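Local coordinates for protein beta-glucuronidase (uncultured Clostridium sp., PDB 6U7J) that hydrolyses beta-D-glucuronides, as one of the gut microbial beta-glucuronidases, enzymes that can reactivate estrogens from their glucuronide conjugates, at residues G571-E576 against T581-I586; I53-P58 against N62-D67. All coordinates share one frame; numbering follows the deposited sequence.

Contact 1: residues G571-E576 against T581-I586; sequences GIFTRE and TAAFAI
Ile-572 meets the first turns of helix 581-592 with both branches of its side chain, and these carry nearly all of the contact. Its CG2 lies 3.6 Å from CB of Ala-583; Ile-572 and Ala-583 are also the pair whose CA atoms are nearest, 5.7 Å apart. The longer branch meets a different part of the helix: with CG1 set beside the backbone N (chi1 -77°), CD1 of Ile-572 reaches CD1 of Ile-586 at 3.6 Å, tip to tip. The same methyl stands 4.2 Å from CB of Ala-582, a looser touch. Small residues at 582 and 583 thus let the branched side chain come close to the helix. Ile-332 of helix 319-332, Ile-532 of helix 525-540 and Ile-550 of strand 545-551 also touch Ile-572, which places the contact in the layer between the TIM barrel strands and their outer helices.

Packing thins beyond Ile-572. Phe-573 brings only CE1 to 4.5 Å from CB of Ala-583, obliquely to the ring, and the partly exposed Thr-574 to Glu-576 lead away. There Arg-575 forms salt bridges with Asp-309 and Asp-311. The closest approaches of the side chains are all between carbon atoms, which implies cohesion by dispersion and burial of apolar surface, with polar bonding left to neighbouring parts of the fold.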
loop_
_atom_site.group_PDB
_atom_site.type_symbol
_atom_site.label_atom_id
_atom_site.label_comp_id
_atom_site.label_asym_id
_atom_site.label_seq_id
_atom_site.Cartn_x
_atom_site.Cartn_y
_atom_site.Cartn_z
ATOM N N GLY B 571 -4.487 10.015 -11.661
ATOM C CA GLY B 571 -4.311 11.192 -10.828
ATOM C C GLY B 571 -2.855 11.537 -10.547
ATOM O O GLY B 571 -2.021 10.647 -10.318
ATOM N N ILE B 572 -2.535 12.832 -10.619
ATOM C CA ILE B 572 -1.270 13.341 -10.103
ATOM C C ILE B 572 -1.333 13.378 -8.584
ATOM O O ILE B 572 -0.311 13.226 -7.903
ATOM C CB ILE B 572 -0.971 14.732 -10.712
ATOM C CG1 ILE B 572 -0.457 14.601 -12.148
ATOM C CG2 ILE B 572 0.061 15.490 -9.927
ATOM C CD1 ILE B 572 0.538 13.446 -12.359
ATOM N N PHE B 573 -2.532 13.558 -8.033
ATOM C CA PHE B 573 -2.802 13.438 -6.610
ATOM C C PHE B 573 -3.679 12.211 -6.343
ATOM O O PHE B 573 -4.388 11.713 -7.228
ATOM C CB PHE B 573 -3.493 14.706 -6.090
ATOM C CG PHE B 573 -2.667 15.955 -6.235
ATOM C CD1 PHE B 573 -1.741 16.309 -5.261
ATOM C CD2 PHE B 573 -2.828 16.786 -7.343
ATOM C CE1 PHE B 573 -0.971 17.467 -5.393
ATOM C CE2 PHE B 573 -2.076 17.954 -7.482
ATOM C CZ PHE B 573 -1.137 18.290 -6.508
ATOM N N THR B 574 -3.622 11.707 -5.115
ATOM C CA THR B 574 -4.520 10.608 -4.767
ATOM C C THR B 574 -5.948 11.134 -4.645
ATOM O O THR B 574 -6.195 12.350 -4.689
ATOM C CB THR B 574 -4.091 9.953 -3.460
ATOM O OG1 THR B 574 -4.284 10.888 -2.388
ATOM C CG2 THR B 574 -2.593 9.525 -3.523
ATOM N N ARG B 575 -6.902 10.206 -4.478
ATOM C CA ARG B 575 -8.284 10.636 -4.280
ATOM C C ARG B 575 -8.395 11.472 -3.018
ATOM O O ARG B 575 -9.269 12.343 -2.918
ATOM C CB ARG B 575 -9.238 9.435 -4.212
ATOM C CG ARG B 575 -10.726 9.790 -4.438
ATOM C CD ARG B 575 -11.531 8.540 -4.751
ATOM N NE ARG B 575 -12.863 8.797 -5.315
ATOM C CZ ARG B 575 -13.944 8.086 -5.032
ATOM N NH1 ARG B 575 -13.875 7.083 -4.160
ATOM N NH2 ARG B 575 -15.096 8.376 -5.620
ATOM N N GLU B 576 -7.493 11.250 -2.066
ATOM C CA GLU B 576 -7.478 11.986 -0.813
ATOM C C GLU B 576 -6.567 13.215 -0.867
ATOM O O GLU B 576 -6.210 13.764 0.180
ATOM C CB GLU B 576 -7.083 11.039 0.321
ATOM C CG GLU B 576 -8.084 9.855 0.502
ATOM C CD GLU B 576 -7.885 8.737 -0.525
ATOM O OE1 GLU B 576 -6.749 8.581 -1.048
ATOM O OE2 GLU B 576 -8.859 8.011 -0.815
ATOM N N THR B 581 4.871 11.060 -6.724
ATOM C CA THR B 581 6.184 11.666 -6.998
ATOM C C THR B 581 6.139 12.648 -8.166
ATOM O O THR B 581 6.748 13.718 -8.101
ATOM C CB THR B 581 7.248 10.598 -7.285
ATOM O OG1 THR B 581 6.862 9.826 -8.428
ATOM C CG2 THR B 581 7.431 9.686 -6.115
ATOM N N ALA B 582 5.433 12.304 -9.246
ATOM C CA ALA B 582 5.438 13.167 -10.421
ATOM C C ALA B 582 4.942 14.580 -10.106
ATOM O O ALA B 582 5.368 15.541 -10.756
ATOM C CB ALA B 582 4.593 12.550 -11.529
ATOM N N ALA B 583 4.073 14.734 -9.101
ATOM C CA ALA B 583 3.579 16.065 -8.763
ATOM C C ALA B 583 4.724 17.035 -8.514
ATOM O O ALA B 583 4.643 18.212 -8.885
ATOM C CB ALA B 583 2.664 16.007 -7.540
ATOM N N PHE B 584 5.799 16.558 -7.886
ATOM C CA PHE B 584 6.891 17.441 -7.504
ATOM C C PHE B 584 7.702 17.864 -8.720
ATOM O O PHE B 584 8.160 19.010 -8.798
ATOM C CB PHE B 584 7.775 16.753 -6.454
ATOM C CG PHE B 584 7.103 16.625 -5.122
ATOM C CD1 PHE B 584 7.136 17.676 -4.211
ATOM C CD2 PHE B 584 6.384 15.482 -4.799
ATOM C CE1 PHE B 584 6.479 17.579 -2.989
ATOM C CE2 PHE B 584 5.720 15.381 -3.587
ATOM C CZ PHE B 584 5.765 16.433 -2.682
ATOM N N ALA B 585 7.869 16.961 -9.685
ATOM C CA ALA B 585 8.544 17.329 -10.925
ATOM C C ALA B 585 7.687 18.279 -11.745
ATOM O O ALA B 585 8.198 19.263 -12.291
ATOM C CB ALA B 585 8.886 16.080 -11.738
ATOM N N ILE B 586 6.380 18.006 -11.839
ATOM C CA ILE B 586 5.480 18.908 -12.560
ATOM C C ILE B 586 5.548 20.302 -11.962
ATOM O O ILE B 586 5.635 21.297 -12.689
ATOM C CB ILE B 586 4.034 18.368 -12.555
ATOM C CG1 ILE B 586 3.920 17.088 -13.390
ATOM C CG2 ILE B 586 3.049 19.422 -13.058
ATOM C CD1 ILE B 586 2.810 16.146 -12.884
#

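Contact 2: residues I53-P58 against N62-D67; sequences IDMPVP and NDITTD
Met-55 and Pro-56 lay their side chains against Ile-64, joining strand 53-57 of the antiparallel sheet in the family 2 sugar-binding domain to the loop ahead of helix 68-71. SD of Met-55 comes 3.9 Å from CG1 of Ile-64 and 4.0 Å from its CB, the two side chains crossing at a slant. Met-55 gets there by bending: CG leaves anti to the backbone N (chi1 -171°), then a turn at chi2 (68°) brings the sulfur round toward Ile-64, and the further bend at chi3 places only the terminal CE. Pro-56 approaches differently, its ring atom CG meeting CD1 of Ile-64 end-on at 3.9 Å. Ile-64 therefore serves two neighbours with separate parts of one branch, CG1 for the sulfur and CD1 for the proline. Farther along, CD1 of Ile-53 reaches CG2 of Thr-65 at 3.9 Å, with the side chains about perpendicular.

In the next shell, backbone hydrogen bonds from Ile-53, Met-55 and Val-57 to Phe-30, Trp-28 and Gly-26 hold the strand on strand 20-32. Asn-62 fixes the start of the loop through bonds to Ser-182 N and Arg-71 O. A second subunit closes over the contact: its Ala-320 packs on Pro-56 and its Val-323 on Ile-64, while its Lys-355 forms a salt bridge with Asp-54, so the contact also belongs to a subunit interface. At the far end Asp-67 N-caps the following helix, and its own backbone N makes a weak hydrogen bond of 3.3 Å to Thr-65 OG1, with an angle of 158° at the hydrogen.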
loop_
_atom_site.group_PDB
_atom_site.type_symbol
_atom_site.label_atom_id
_atom_site.label_comp_id
_atom_site.label_asym_id
_atom_site.label_seq_id
_atom_site.Cartn_x
_atom_site.Cartn_y
_atom_site.Cartn_z
ATOM N N ILE B 53 -34.543 4.898 4.391
ATOM C CA ILE B 53 -33.291 5.100 5.107
ATOM C C ILE B 53 -32.937 6.586 5.029
ATOM O O ILE B 53 -33.563 7.353 4.299
ATOM C CB ILE B 53 -32.143 4.235 4.546
ATOM C CG1 ILE B 53 -31.859 4.582 3.082
ATOM C CG2 ILE B 53 -32.471 2.752 4.672
ATOM C CD1 ILE B 53 -30.631 3.866 2.514
ATOM N N ASP B 54 -31.924 6.984 5.801
ATOM C CA ASP B 54 -31.379 8.338 5.728
ATOM C C ASP B 54 -30.404 8.481 4.567
ATOM O O ASP B 54 -29.652 7.556 4.239
ATOM C CB ASP B 54 -30.634 8.701 7.011
ATOM C CG ASP B 54 -31.522 8.683 8.215
ATOM O OD1 ASP B 54 -32.727 8.943 8.064
ATOM O OD2 ASP B 54 -31.021 8.408 9.323
ATOM N N MET B 55 -30.391 9.674 3.964
ATOM C CA MET B 55 -29.488 9.949 2.872
ATOM C C MET B 55 -29.096 11.423 2.924
ATOM O O MET B 55 -29.982 12.286 3.004
ATOM C CB MET B 55 -30.106 9.615 1.510
ATOM C CG MET B 55 -29.102 9.695 0.335
ATOM S SD MET B 55 -27.793 8.414 0.361
ATOM C CE MET B 55 -28.703 6.890 0.475
ATOM N N PRO B 56 -27.805 11.733 2.907
ATOM C CA PRO B 56 -27.383 13.138 2.947
ATOM C C PRO B 56 -27.610 13.826 1.615
ATOM O O PRO B 56 -27.596 13.199 0.550
ATOM C CB PRO B 56 -25.881 13.059 3.267
ATOM C CG PRO B 56 -25.457 11.687 2.750
ATOM C CD PRO B 56 -26.667 10.790 2.965
ATOM N N VAL B 57 -27.809 15.140 1.692
ATOM C CA VAL B 57 -27.932 16.013 0.529
ATOM C C VAL B 57 -27.109 17.261 0.824
ATOM O O VAL B 57 -27.300 17.879 1.881
ATOM C CB VAL B 57 -29.400 16.364 0.233
ATOM C CG1 VAL B 57 -29.488 17.448 -0.844
ATOM C CG2 VAL B 57 -30.167 15.140 -0.201
ATOM N N PRO B 58 -26.174 17.665 -0.056
ATOM C CA PRO B 58 -25.865 17.035 -1.340
ATOM C C PRO B 58 -24.864 15.871 -1.221
ATOM O O PRO B 58 -24.034 15.885 -0.316
ATOM C CB PRO B 58 -25.256 18.186 -2.143
ATOM C CG PRO B 58 -24.564 19.013 -1.097
ATOM C CD PRO B 58 -25.356 18.874 0.174
ATOM N N ASN B 62 -24.575 6.434 -4.049
ATOM C CA ASN B 62 -24.046 5.119 -4.405
ATOM C C ASN B 62 -23.013 4.594 -3.407
ATOM O O ASN B 62 -22.925 3.382 -3.223
ATOM C CB ASN B 62 -23.448 5.152 -5.806
ATOM C CG ASN B 62 -24.408 5.738 -6.831
ATOM O OD1 ASN B 62 -24.523 6.962 -6.975
ATOM N ND2 ASN B 62 -25.076 4.875 -7.558
ATOM N N ASP B 63 -22.224 5.449 -2.760
ATOM C CA ASP B 63 -21.167 4.961 -1.868
ATOM C C ASP B 63 -21.477 5.170 -0.384
ATOM O O ASP B 63 -20.592 4.998 0.460
ATOM C CB ASP B 63 -19.827 5.616 -2.225
ATOM C CG ASP B 63 -19.301 5.166 -3.574
ATOM O OD1 ASP B 63 -19.814 4.147 -4.118
ATOM O OD2 ASP B 63 -18.384 5.843 -4.092
ATOM N N ILE B 64 -22.714 5.509 -0.042
ATOM C CA ILE B 64 -23.066 5.754 1.354
ATOM C C ILE B 64 -23.331 4.446 2.099
ATOM O O ILE B 64 -22.928 4.287 3.258
ATOM C CB ILE B 64 -24.287 6.687 1.410
ATOM C CG1 ILE B 64 -23.976 7.992 0.685
ATOM C CG2 ILE B 64 -24.706 6.929 2.858
ATOM C CD1 ILE B 64 -23.090 8.925 1.480
ATOM N N THR B 65 -24.044 3.502 1.479
ATOM C CA THR B 65 -24.449 2.311 2.208
ATOM C C THR B 65 -23.468 1.175 1.937
ATOM O O THR B 65 -22.520 1.294 1.156
ATOM C CB THR B 65 -25.885 1.890 1.858
ATOM O OG1 THR B 65 -25.948 1.398 0.517
ATOM C CG2 THR B 65 -26.874 3.073 2.034
ATOM N N THR B 66 -23.708 0.057 2.615
ATOM C CA THR B 66 -22.927 -1.153 2.460
ATOM C C THR B 66 -23.574 -2.109 1.467
ATOM O O THR B 66 -23.117 -3.239 1.312
ATOM C CB THR B 66 -22.746 -1.808 3.830
ATOM O OG1 THR B 66 -24.023 -2.156 4.351
ATOM C CG2 THR B 66 -22.127 -0.807 4.806
ATOM N N ASP B 67 -24.573 -1.640 0.742
ATOM C CA ASP B 67 -25.437 -2.484 -0.065
ATOM C C ASP B 67 -25.042 -2.405 -1.536
ATOM O O ASP B 67 -25.127 -1.336 -2.146
ATOM C CB ASP B 67 -26.886 -2.034 0.116
ATOM C CG ASP B 67 -27.817 -2.810 -0.739
ATOM O OD1 ASP B 67 -27.603 -4.035 -0.877
ATOM O OD2 ASP B 67 -28.746 -2.195 -1.287
#

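Contact 2 comes first along the chain, in the sugar-binding domain, and contact 1 comes near the C-terminal end, in the TIM barrel domain; their centres lie 29 Å apart. They share no sheet: strand 53-57 belongs to the antiparallel sheet of the sugar-binding domain, whereas 571-586 packs around the mixed barrel sheet. Their nearest atoms are about 4 Å apart without touching. Tyr-181 nevertheless bridges them, its hydroxyl being hydrogen-bonded to both Asp-63 of contact 2 and Arg-575 of contact 1. Helix 319-332 has two roles: within the chain it packs on contact 1, and from a second subunit it packs on contact 2, linking domain packing with assembly of the four-chain enzyme.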